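Local coordinates for DNA polymerase sliding clamp B (Sulfolobus tokodaii, PDB 3AIZ), which forms part of a ring that encircles DNA and tethers DNA polymerase and other DNA-processing proteins to it during replication, at residues K206-F209 against K210-I214; K10-Y13 against S14-G18; V199-I202 against E203-K206; V102-K106 against T107-S111; R38-T41 against D42-L46. One frame throughout, in Å; residues are numbered along the deposited sequence.

How the contacts relate
Contact 2 comes first along the chain, in helix 9-16. Contact 5 then rounds the turn between strands 34-40 and 46-53, and contact 4 closes the hairpin of strands 97-104 and 109-120. Contact 3 carries strand 196-201 into helix 202-211, and contact 1 takes that helix to its end, K206 belonging to both. The five follow in series, none nesting or crossing. Contacts 1, 2, 3 and 5 knit the two family domains together: V211 CG1 lies 3.6 Å from G18 CA, V208 CG2 lies 3.8 Å from L46 CD1, and V204 also packs on L46. Contact 4 stands apart, its centre about 41 Å from that of contact 3.

Contact 1. Residues K206-F209 against K210-I214; sequences KDVF and KVTSI
T212 reaches back to F209 where helix 202-211 runs out into a short 3-10 segment, 212-214. Its hydroxyl OG1 donates to F209 O at 2.7 Å, tilted only 17° from the carbonyl plane. With chi1 at 72°, OG1 sits between the backbone N and the carbonyl carbon, and CG2 is left to lie 3.2 Å from V208 O. The T212 amide is shared: it bonds to V208 O at 3.1 Å and more weakly to F209 O. Two residues earlier, K210 N bonds to K206 O at 3.0 Å, and K210 CB rests 3.4 Å from that same oxygen. Beyond CB the lysine runs out from the helix, extended until it bends at chi4. The F209 ring leaves the helix on a different side, where it packs on L143 and A147 of helix 140-150; toward K210 it offers CB alone. V208 packs on F242 and L20. The F209 carbonyl is thus gripped chiefly by the T212 hydroxyl, with the amide of the same residue a weak second donor. With its greasy side buried and K210 exposed, the helix is consistent with the basic inner wall that PCNA rings present to DNA.

Contact 2. Residues K10-Y13 against S14-G18; sequences KDFY and SLLSG
From S14 to S17, each amide bonds to the carbonyl four residues back, K10 to Y13, as one would draw an alpha helix, S14 N lying 3.0 Å from K10 O. This is helix 9-16 of the N-terminal PCNA domain, and in this family such helices line the inside of the ring. The apolar face is made by F12 and L16. L16 meets the phenyl group at its edge, CG lying in the ring plane and CD1 coming within 3.6 Å of F12 CE2, so the leucine flanks the ring without stacking on it. Chi1 of -158° swings the F12 ring back beside its own carbonyl carbon, which is what brings CE2 to the next turn. Both residues pack on L79 of helix 72-80, and F12 also meets the ring of F50 with the planes at about 45°. L15 points elsewhere: its CG lies over D11 O, and the side chain goes on to touch T234. On the polar side, K10 NZ makes a salt bridge with D11 OD1 at 3.5 Å, while D11 OD2 is hydrogen-bonded to S236 OG, so the carboxylate has two partners on different oxygens. Toward the C-terminal end of the segment, G18 N bonds to L15 O at 2.9 Å, and S17 OG donates to S14 O at 2.8 Å, tilted 33° from the carbonyl plane.

Contact 3. Residues V199-I202 against E203-K206; sequences VYSI and EVLK
S201 meets V204 by way of its CB and OG, each 3.8 Å from V204 CG2. The serine hydroxyl stands opposite the backbone N (chi1 175°) and so lies beside its own carbonyl carbon, facing the first turn of the helix. In V204, CG1 takes the place opposite N, which leaves CG2 beside N and turned back on the serine. E203 adds its CB, 3.7 Å from S201 OG; past that its chain bends at chi2 and carries the carboxylate off from the strand. S201 occupies the N-cap position: here strand 196-201 of the C-terminal domain turns directly into helix 202-211. The first turn is tied by the backbone, L205 N bonding to S201 O at 2.9 Å and K206 N to I202 O at 2.8 Å. L205 CB sits 3.3 Å from S201 O, and the rest of that leucine packs on V157 and M228. I202 leans on V157 as well. The CG2 branch of I202, opposite the backbone N, runs back beside the carbonyl carbon and faces the lysine one turn on. The K206 chain is otherwise stretched out but kinks at chi3 (-47°), and the kink brings CE to 4.0 Å from I202 CG2, aliphatic carbon on aliphatic carbon, with NZ carried on past the isoleucine. Just before the cap, Y200 sends its ring away from the helix to I159 and I244, and its OH is hydrogen-bonded to I226 O.

Contact 4. Residues V102-K106 against T107-S111; sequences VRDEK and TGTRS. With SO4 (sulfate ion), chain E; SO4 (sulfate ion), chain F.
R103 and R110 sit opposite each other as a non-hydrogen-bonded pair of an antiparallel hairpin, their side chains on the same face and their guanidinium planes 43° apart. The touch is between R103 NH1 and R110 CD, 3.8 Å apart, and so is not made by the two charged ends. R103 runs extended from CG to NE and meets a sulfate ion at its guanidinium edge, with NH1 bonding to O3 at 3.2 Å and NH2 to O2 at 3.0 Å; NH2 also bonds to T90. R110 bends at chi3, and the same sulfate O3 lies over one face of its guanidinium. D104 points to the other face, with T109, and crosses the turn residue T107 at about a right angle. T107 OG1 donates to D104 OD2 at 2.7 Å, from above the carboxylate plane, 50° out of it, and itself accepts from T109 OG1 at 2.8 Å. A G1 beta bulge sets G108, at positive phi, and T109 together across from D104; D104 N bonds to T109 O at 3.0 Å. K106, fully stretched, bonds through NZ to a second sulfate. R110 and S111 pair in turn with a strand of the PCNA3 chain, where S111 OG bonds to S174 of that chain, so the sheet runs on across the subunit interface. The R103/R110 face and K106 can thus each hold an anion in the crystal, which probably eases the closeness of the arginines, while the hydroxyl bonds from T109 through T107 to D104 help the backbone hold the turn.

Contact 5. Residues R38-T41 against D42-L46; sequences RYLT and DDKVL
T41 holds the turn together, bonded at its amide, its carbonyl and its hydroxyl. T41 N bonds to L46 O at 3.1 Å, and K44 N closes a type I beta turn, T41 to K44, by bonding to T41 O at 2.7 Å. With chi1 at 58°, OG1 faces into the loop, donates to D43 OD1 at 2.8 Å from above the carboxylate plane, and takes a weak bond from L46 N. CG2 points on toward L46 CB. L46, buried, packs on V204 and V208 of helix 202-211 and on F242 and I244, so the inner end of the loop rests against the C-terminal domain. The outer side is thinner. There L40 CD2 lies 3.5 Å from K44 CD, the two chains crossing at about a right angle, and D42, D43 and K44 are all exposed. K44 bends at chi2 and chi4 until NZ donates to D42 O at 2.9 Å. The turn joining strands 34-40 and 46-53 is thus held by the backbone bonds of T41 and by its hydroxyl, which donates to D43 and weakly accepts from L46 N, and its solvent side is steadied by a lysine folded back on the backbone.

Contact 1. Residues K206-F209 against K210-I214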
# COMPACT_ATOMS: atom_id res chain seq x y z
N LYS A 206 -7.37 -9.04 -33.34
CA LYS A 206 -7.19 -9.22 -31.90
C LYS A 206 -7.20 -7.88 -31.18
O LYS A 206 -7.97 -7.67 -30.24
CB LYS A 206 -5.88 -9.95 -31.63
CG LYS A 206 -5.63 -10.28 -30.16
CD LYS A 206 -4.15 -10.52 -29.91
CE LYS A 206 -3.55 -11.46 -30.95
NZ LYS A 206 -2.09 -11.67 -30.75
N ASP A 207 -6.33 -6.97 -31.62
CA ASP A 207 -6.23 -5.64 -31.02
C ASP A 207 -7.57 -4.92 -31.01
O ASP A 207 -7.99 -4.38 -29.98
CB ASP A 207 -5.20 -4.79 -31.77
CG ASP A 207 -3.79 -5.31 -31.61
OD1 ASP A 207 -3.58 -6.23 -30.79
OD2 ASP A 207 -2.88 -4.79 -32.29
N VAL A 208 -8.25 -4.90 -32.16
CA VAL A 208 -9.55 -4.26 -32.28
C VAL A 208 -10.57 -4.88 -31.34
O VAL A 208 -11.18 -4.19 -30.52
CB VAL A 208 -10.08 -4.34 -33.72
CG1 VAL A 208 -11.50 -3.80 -33.80
CG2 VAL A 208 -9.17 -3.57 -34.67
N PHE A 209 -10.75 -6.20 -31.45
CA PHE A 209 -11.71 -6.92 -30.63
C PHE A 209 -11.53 -6.63 -29.14
O PHE A 209 -12.51 -6.42 -28.42
CB PHE A 209 -11.61 -8.43 -30.88
CG PHE A 209 -12.47 -8.91 -32.02
CD1 PHE A 209 -12.79 -8.06 -33.06
CD2 PHE A 209 -12.94 -10.21 -32.04
CE1 PHE A 209 -13.58 -8.50 -34.10
CE2 PHE A 209 -13.73 -10.66 -33.08
CZ PHE A 209 -14.06 -9.80 -34.11
N LYS A 210 -10.28 -6.62 -28.69
CA LYS A 210 -9.98 -6.36 -27.29
C LYS A 210 -10.51 -4.99 -26.86
O LYS A 210 -10.97 -4.82 -25.74
CB LYS A 210 -8.47 -6.45 -27.06
CG LYS A 210 -8.04 -6.32 -25.60
CD LYS A 210 -6.55 -6.61 -25.44
CE LYS A 210 -6.09 -6.40 -24.01
NZ LYS A 210 -6.21 -4.98 -23.58
N VAL A 211 -10.45 -4.03 -27.78
CA VAL A 211 -10.90 -2.67 -27.51
C VAL A 211 -12.42 -2.56 -27.42
O VAL A 211 -12.95 -1.76 -26.66
CB VAL A 211 -10.38 -1.69 -28.58
CG1 VAL A 211 -11.06 -0.33 -28.45
CG2 VAL A 211 -8.87 -1.54 -28.48
N THR A 212 -13.12 -3.37 -28.20
CA THR A 212 -14.57 -3.30 -28.29
C THR A 212 -15.27 -3.66 -26.98
O THR A 212 -16.49 -3.59 -26.89
CB THR A 212 -15.12 -4.20 -29.41
OG1 THR A 212 -15.00 -5.58 -29.02
CG2 THR A 212 -14.37 -3.97 -30.71
N SER A 213 -14.49 -4.06 -25.98
CA SER A 213 -15.06 -4.46 -24.69
C SER A 213 -15.72 -3.29 -23.97
O SER A 213 -16.55 -3.49 -23.08
CB SER A 213 -14.00 -5.11 -23.80
OG SER A 213 -12.97 -4.18 -23.47
N ILE A 214 -15.36 -2.07 -24.36
CA ILE A 214 -15.93 -0.87 -23.75
C ILE A 214 -17.39 -0.66 -24.14
O ILE A 214 -18.04 0.26 -23.65
CB ILE A 214 -15.13 0.39 -24.13
CG1 ILE A 214 -15.35 0.74 -25.60
CG2 ILE A 214 -13.65 0.20 -23.82
CD1 ILE A 214 -14.61 1.98 -26.06

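Contact 2. Residues K10-Y13 against S14-G18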
# COMPACT_ATOMS: atom_id res chain seq x y z
N LYS A 10 -16.29 10.27 -19.27
CA LYS A 10 -15.81 8.90 -19.20
C LYS A 10 -15.84 8.22 -20.57
O LYS A 10 -14.84 7.66 -21.02
CB LYS A 10 -16.64 8.09 -18.20
CG LYS A 10 -16.00 6.76 -17.81
CD LYS A 10 -16.93 5.94 -16.92
CE LYS A 10 -18.10 5.38 -17.71
NZ LYS A 10 -17.66 4.43 -18.77
N ASP A 11 -16.99 8.28 -21.23
CA ASP A 11 -17.15 7.67 -22.55
C ASP A 11 -16.18 8.27 -23.57
O ASP A 11 -15.58 7.55 -24.37
CB ASP A 11 -18.59 7.81 -23.04
CG ASP A 11 -19.55 6.93 -22.26
OD1 ASP A 11 -19.08 5.96 -21.62
OD2 ASP A 11 -20.77 7.19 -22.29
N PHE A 12 -16.02 9.59 -23.52
CA PHE A 12 -15.06 10.28 -24.38
C PHE A 12 -13.66 9.69 -24.21
O PHE A 12 -12.95 9.47 -25.18
CB PHE A 12 -15.05 11.78 -24.05
CG PHE A 12 -14.54 12.65 -25.16
CD1 PHE A 12 -15.28 13.74 -25.59
CD2 PHE A 12 -13.34 12.38 -25.79
CE1 PHE A 12 -14.82 14.55 -26.61
CE2 PHE A 12 -12.88 13.18 -26.81
CZ PHE A 12 -13.62 14.27 -27.23
N TYR A 13 -13.29 9.45 -22.96
CA TYR A 13 -11.97 8.90 -22.64
C TYR A 13 -11.81 7.47 -23.14
O TYR A 13 -10.74 7.09 -23.62
CB TYR A 13 -11.71 8.97 -21.13
CG TYR A 13 -10.40 8.34 -20.71
CD1 TYR A 13 -10.36 7.03 -20.23
CD2 TYR A 13 -9.20 9.04 -20.79
CE1 TYR A 13 -9.16 6.45 -19.84
CE2 TYR A 13 -8.01 8.47 -20.40
CZ TYR A 13 -7.99 7.17 -19.93
OH TYR A 13 -6.80 6.60 -19.54
N SER A 14 -12.87 6.67 -23.02
CA SER A 14 -12.84 5.29 -23.49
C SER A 14 -12.59 5.23 -24.99
O SER A 14 -11.81 4.41 -25.47
CB SER A 14 -14.14 4.56 -23.14
OG SER A 14 -14.19 4.24 -21.76
N LEU A 15 -13.24 6.13 -25.72
CA LEU A 15 -13.07 6.21 -27.16
C LEU A 15 -11.62 6.49 -27.53
O LEU A 15 -11.01 5.76 -28.31
CB LEU A 15 -13.99 7.28 -27.74
CG LEU A 15 -15.48 7.07 -27.46
CD1 LEU A 15 -16.30 8.27 -27.89
CD2 LEU A 15 -15.97 5.80 -28.13
N LEU A 16 -11.06 7.54 -26.94
CA LEU A 16 -9.68 7.94 -27.24
C LEU A 16 -8.67 6.85 -26.89
O LEU A 16 -7.65 6.70 -27.56
CB LEU A 16 -9.33 9.24 -26.51
CG LEU A 16 -10.13 10.48 -26.91
CD1 LEU A 16 -9.72 11.67 -26.07
CD2 LEU A 16 -9.94 10.79 -28.39
N SER A 17 -8.96 6.09 -25.84
CA SER A 17 -8.06 5.03 -25.40
C SER A 17 -8.15 3.82 -26.32
O SER A 17 -7.37 2.88 -26.21
CB SER A 17 -8.37 4.61 -23.96
OG SER A 17 -9.60 3.92 -23.90
N GLY A 18 -9.11 3.86 -27.24
CA GLY A 18 -9.32 2.78 -28.17
C GLY A 18 -8.63 2.99 -29.50
O GLY A 18 -8.61 2.10 -30.35

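Contact 3. Residues V199-I202 against E203-K206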
# COMPACT_ATOMS: atom_id res chain seq x y z
N VAL A 199 -11.07 -13.43 -44.78
CA VAL A 199 -9.92 -13.69 -43.93
C VAL A 199 -9.32 -12.37 -43.46
O VAL A 199 -9.24 -11.41 -44.22
CB VAL A 199 -8.84 -14.50 -44.67
CG1 VAL A 199 -7.67 -14.80 -43.76
CG2 VAL A 199 -9.44 -15.78 -45.22
N TYR A 200 -8.90 -12.32 -42.20
CA TYR A 200 -8.30 -11.11 -41.64
C TYR A 200 -7.08 -11.43 -40.78
O TYR A 200 -6.93 -12.54 -40.29
CB TYR A 200 -9.33 -10.34 -40.81
CG TYR A 200 -10.60 -10.02 -41.57
CD1 TYR A 200 -11.73 -10.81 -41.41
CD2 TYR A 200 -10.66 -8.94 -42.44
CE1 TYR A 200 -12.89 -10.52 -42.10
CE2 TYR A 200 -11.82 -8.65 -43.13
CZ TYR A 200 -12.93 -9.44 -42.96
OH TYR A 200 -14.09 -9.16 -43.64
N SER A 201 -6.22 -10.43 -40.60
CA SER A 201 -5.04 -10.58 -39.76
C SER A 201 -5.43 -10.74 -38.30
O SER A 201 -6.21 -9.96 -37.76
CB SER A 201 -4.12 -9.37 -39.93
OG SER A 201 -3.02 -9.43 -39.03
N ILE A 202 -4.88 -11.77 -37.65
CA ILE A 202 -5.15 -12.00 -36.23
C ILE A 202 -4.60 -10.86 -35.38
O ILE A 202 -5.24 -10.43 -34.43
CB ILE A 202 -4.55 -13.33 -35.74
CG1 ILE A 202 -5.26 -14.51 -36.39
CG2 ILE A 202 -4.65 -13.43 -34.23
CD1 ILE A 202 -5.19 -15.77 -35.58
N GLU A 203 -3.42 -10.38 -35.74
CA GLU A 203 -2.80 -9.26 -35.04
C GLU A 203 -3.75 -8.08 -34.95
O GLU A 203 -3.92 -7.48 -33.88
CB GLU A 203 -1.50 -8.84 -35.73
CG GLU A 203 -0.42 -9.91 -35.73
CD GLU A 203 0.12 -10.18 -34.33
OE1 GLU A 203 0.05 -9.28 -33.48
OE2 GLU A 203 0.61 -11.31 -34.09
N VAL A 204 -4.38 -7.75 -36.07
CA VAL A 204 -5.26 -6.59 -36.13
C VAL A 204 -6.62 -6.88 -35.51
O VAL A 204 -7.12 -6.10 -34.70
CB VAL A 204 -5.47 -6.13 -37.58
CG1 VAL A 204 -6.30 -4.86 -37.62
CG2 VAL A 204 -4.12 -5.91 -38.25
N LEU A 205 -7.21 -8.01 -35.88
CA LEU A 205 -8.52 -8.39 -35.37
C LEU A 205 -8.49 -8.54 -33.85
O LEU A 205 -9.46 -8.22 -33.16
CB LEU A 205 -9.00 -9.68 -36.03
CG LEU A 205 -10.49 -9.97 -35.92
CD1 LEU A 205 -11.28 -8.90 -36.65
CD2 LEU A 205 -10.82 -11.35 -36.48
N LYS A 206 -7.37 -9.04 -33.34
CA LYS A 206 -7.19 -9.22 -31.90
C LYS A 206 -7.20 -7.88 -31.18
O LYS A 206 -7.97 -7.67 -30.24
CB LYS A 206 -5.88 -9.95 -31.63
CG LYS A 206 -5.63 -10.28 -30.16
CD LYS A 206 -4.15 -10.52 -29.91
CE LYS A 206 -3.55 -11.46 -30.95
NZ LYS A 206 -2.09 -11.67 -30.75

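Contact 4. Residues V102-K106 against T107-S111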
# COMPACT_ATOMS: atom_id res chain seq x y z
N VAL A 102 -13.82 19.81 -18.23
CA VAL A 102 -14.60 18.73 -17.65
C VAL A 102 -15.37 19.24 -16.44
O VAL A 102 -14.78 19.78 -15.50
CB VAL A 102 -13.71 17.55 -17.23
CG1 VAL A 102 -14.53 16.52 -16.47
CG2 VAL A 102 -13.05 16.92 -18.45
N ARG A 103 -16.69 19.08 -16.47
CA ARG A 103 -17.55 19.61 -15.43
C ARG A 103 -18.29 18.49 -14.69
O ARG A 103 -18.94 17.65 -15.31
CB ARG A 103 -18.56 20.59 -16.03
CG ARG A 103 -17.94 21.55 -17.03
CD ARG A 103 -19.00 22.31 -17.80
NE ARG A 103 -18.40 23.10 -18.87
CZ ARG A 103 -17.91 24.32 -18.72
NH1 ARG A 103 -17.95 24.91 -17.53
NH2 ARG A 103 -17.38 24.97 -19.75
N ASP A 104 -18.18 18.49 -13.37
CA ASP A 104 -18.86 17.49 -12.56
C ASP A 104 -19.73 18.13 -11.49
O ASP A 104 -19.27 18.41 -10.38
CB ASP A 104 -17.85 16.55 -11.91
CG ASP A 104 -18.51 15.45 -11.11
OD1 ASP A 104 -19.67 15.10 -11.42
OD2 ASP A 104 -17.87 14.92 -10.17
N GLU A 105 -20.99 18.36 -11.82
CA GLU A 105 -21.92 19.01 -10.90
C GLU A 105 -22.05 18.23 -9.60
O GLU A 105 -22.26 18.82 -8.53
CB GLU A 105 -23.29 19.19 -11.57
CG GLU A 105 -24.29 19.99 -10.75
CD GLU A 105 -24.97 19.17 -9.67
OE1 GLU A 105 -25.01 17.93 -9.80
OE2 GLU A 105 -25.47 19.77 -8.70
N LYS A 106 -21.93 16.91 -9.68
CA LYS A 106 -22.11 16.06 -8.51
C LYS A 106 -21.17 16.43 -7.37
O LYS A 106 -21.58 16.50 -6.21
CB LYS A 106 -21.93 14.58 -8.88
CG LYS A 106 -22.22 13.63 -7.73
CD LYS A 106 -21.98 12.18 -8.12
CE LYS A 106 -22.24 11.25 -6.95
NZ LYS A 106 -21.99 9.82 -7.30
N THR A 107 -19.90 16.68 -7.70
CA THR A 107 -18.90 17.01 -6.69
C THR A 107 -18.61 18.51 -6.65
O THR A 107 -17.75 18.97 -5.91
CB THR A 107 -17.58 16.26 -6.93
OG1 THR A 107 -17.04 16.62 -8.22
CG2 THR A 107 -17.80 14.76 -6.89
N GLY A 108 -19.33 19.27 -7.47
CA GLY A 108 -19.14 20.71 -7.53
C GLY A 108 -17.72 21.08 -7.91
O GLY A 108 -17.14 22.01 -7.35
N THR A 109 -17.15 20.36 -8.87
CA THR A 109 -15.80 20.63 -9.33
C THR A 109 -15.73 20.76 -10.85
O THR A 109 -16.66 20.38 -11.56
CB THR A 109 -14.82 19.54 -8.89
OG1 THR A 109 -15.20 18.29 -9.47
CG2 THR A 109 -14.81 19.41 -7.38
N ARG A 110 -14.63 21.31 -11.33
CA ARG A 110 -14.38 21.42 -12.76
C ARG A 110 -12.88 21.35 -13.01
O ARG A 110 -12.08 21.44 -12.08
CB ARG A 110 -14.90 22.75 -13.30
CG ARG A 110 -16.38 22.99 -13.07
CD ARG A 110 -16.89 24.10 -13.96
NE ARG A 110 -16.19 25.36 -13.73
CZ ARG A 110 -16.66 26.34 -12.97
NH1 ARG A 110 -17.84 26.22 -12.37
NH2 ARG A 110 -15.95 27.45 -12.81
N SER A 111 -12.51 21.17 -14.27
CA SER A 111 -11.11 21.17 -14.67
C SER A 111 -11.01 21.55 -16.13
O SER A 111 -11.89 21.21 -16.93
CB SER A 111 -10.48 19.80 -14.43
OG SER A 111 -10.41 19.50 -13.05
S SO4 E . -16.01 28.31 -18.38
O1 SO4 E . -14.91 29.22 -18.11
O2 SO4 E . -15.57 27.26 -19.29
O3 SO4 E . -16.45 27.70 -17.12
O4 SO4 E . -17.12 29.03 -18.99
S SO4 F . -19.37 7.96 -9.46
O1 SO4 F . -19.78 6.56 -9.46
O2 SO4 F . -20.56 8.80 -9.62
O3 SO4 F . -18.71 8.28 -8.20
O4 SO4 F . -18.45 8.20 -10.57

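Contact 5. Residues R38-T41 against D42-L46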
# COMPACT_ATOMS: atom_id res chain seq x y z
N ARG A 38 -10.15 10.59 -37.82
CA ARG A 38 -9.89 9.33 -38.51
C ARG A 38 -8.46 9.27 -39.04
O ARG A 38 -7.99 10.19 -39.71
CB ARG A 38 -10.89 9.11 -39.64
CG ARG A 38 -10.67 9.96 -40.88
CD ARG A 38 -10.01 9.17 -42.00
NE ARG A 38 -9.85 9.95 -43.22
CZ ARG A 38 -9.40 9.46 -44.37
NH1 ARG A 38 -9.07 8.18 -44.46
NH2 ARG A 38 -9.29 10.24 -45.43
N TYR A 39 -7.77 8.18 -38.73
CA TYR A 39 -6.44 7.94 -39.25
C TYR A 39 -6.30 6.50 -39.71
O TYR A 39 -7.04 5.62 -39.28
CB TYR A 39 -5.37 8.27 -38.21
CG TYR A 39 -5.40 7.37 -37.00
CD1 TYR A 39 -6.31 7.58 -35.98
CD2 TYR A 39 -4.51 6.30 -36.89
CE1 TYR A 39 -6.34 6.75 -34.87
CE2 TYR A 39 -4.54 5.47 -35.79
CZ TYR A 39 -5.46 5.70 -34.78
OH TYR A 39 -5.49 4.88 -33.68
N LEU A 40 -5.34 6.28 -40.60
CA LEU A 40 -5.13 4.97 -41.19
C LEU A 40 -3.71 4.51 -40.86
O LEU A 40 -2.74 5.19 -41.20
CB LEU A 40 -5.33 5.05 -42.70
CG LEU A 40 -5.28 3.78 -43.54
CD1 LEU A 40 -6.25 2.74 -43.02
CD2 LEU A 40 -5.58 4.12 -45.00
N THR A 41 -3.59 3.37 -40.19
CA THR A 41 -2.28 2.84 -39.83
C THR A 41 -1.36 2.81 -41.05
O THR A 41 -1.82 2.72 -42.19
CB THR A 41 -2.38 1.42 -39.23
OG1 THR A 41 -3.01 0.54 -40.17
CG2 THR A 41 -3.19 1.44 -37.94
N ASP A 42 -0.05 2.89 -40.80
CA ASP A 42 0.93 2.92 -41.87
C ASP A 42 0.78 1.75 -42.84
O ASP A 42 0.92 1.92 -44.06
CB ASP A 42 2.35 2.97 -41.30
CG ASP A 42 2.65 4.27 -40.58
OD1 ASP A 42 1.97 5.28 -40.88
OD2 ASP A 42 3.57 4.29 -39.74
N ASP A 43 0.50 0.57 -42.31
CA ASP A 43 0.31 -0.62 -43.13
C ASP A 43 -0.96 -0.54 -43.97
O ASP A 43 -1.21 -1.38 -44.83
CB ASP A 43 0.29 -1.89 -42.26
CG ASP A 43 -0.74 -1.82 -41.15
OD1 ASP A 43 -0.64 -0.91 -40.30
OD2 ASP A 43 -1.64 -2.68 -41.12
N LYS A 44 -1.77 0.49 -43.70
CA LYS A 44 -2.97 0.76 -44.48
C LYS A 44 -4.02 -0.35 -44.38
O LYS A 44 -4.96 -0.39 -45.18
CB LYS A 44 -2.62 1.01 -45.95
CG LYS A 44 -1.64 2.16 -46.16
CD LYS A 44 -2.18 3.46 -45.58
CE LYS A 44 -1.26 4.63 -45.89
NZ LYS A 44 0.11 4.41 -45.33
N VAL A 45 -3.87 -1.22 -43.39
CA VAL A 45 -4.80 -2.33 -43.23
C VAL A 45 -5.96 -1.98 -42.30
O VAL A 45 -7.08 -2.45 -42.49
CB VAL A 45 -4.09 -3.59 -42.69
CG1 VAL A 45 -5.08 -4.71 -42.46
CG2 VAL A 45 -2.99 -4.03 -43.65
N LEU A 46 -5.69 -1.13 -41.31
CA LEU A 46 -6.70 -0.77 -40.32
C LEU A 46 -6.98 0.72 -40.32
O LEU A 46 -6.07 1.54 -40.20
CB LEU A 46 -6.25 -1.21 -38.93
CG LEU A 46 -7.16 -0.81 -37.77
CD1 LEU A 46 -8.48 -1.54 -37.85
CD2 LEU A 46 -6.48 -1.08 -36.44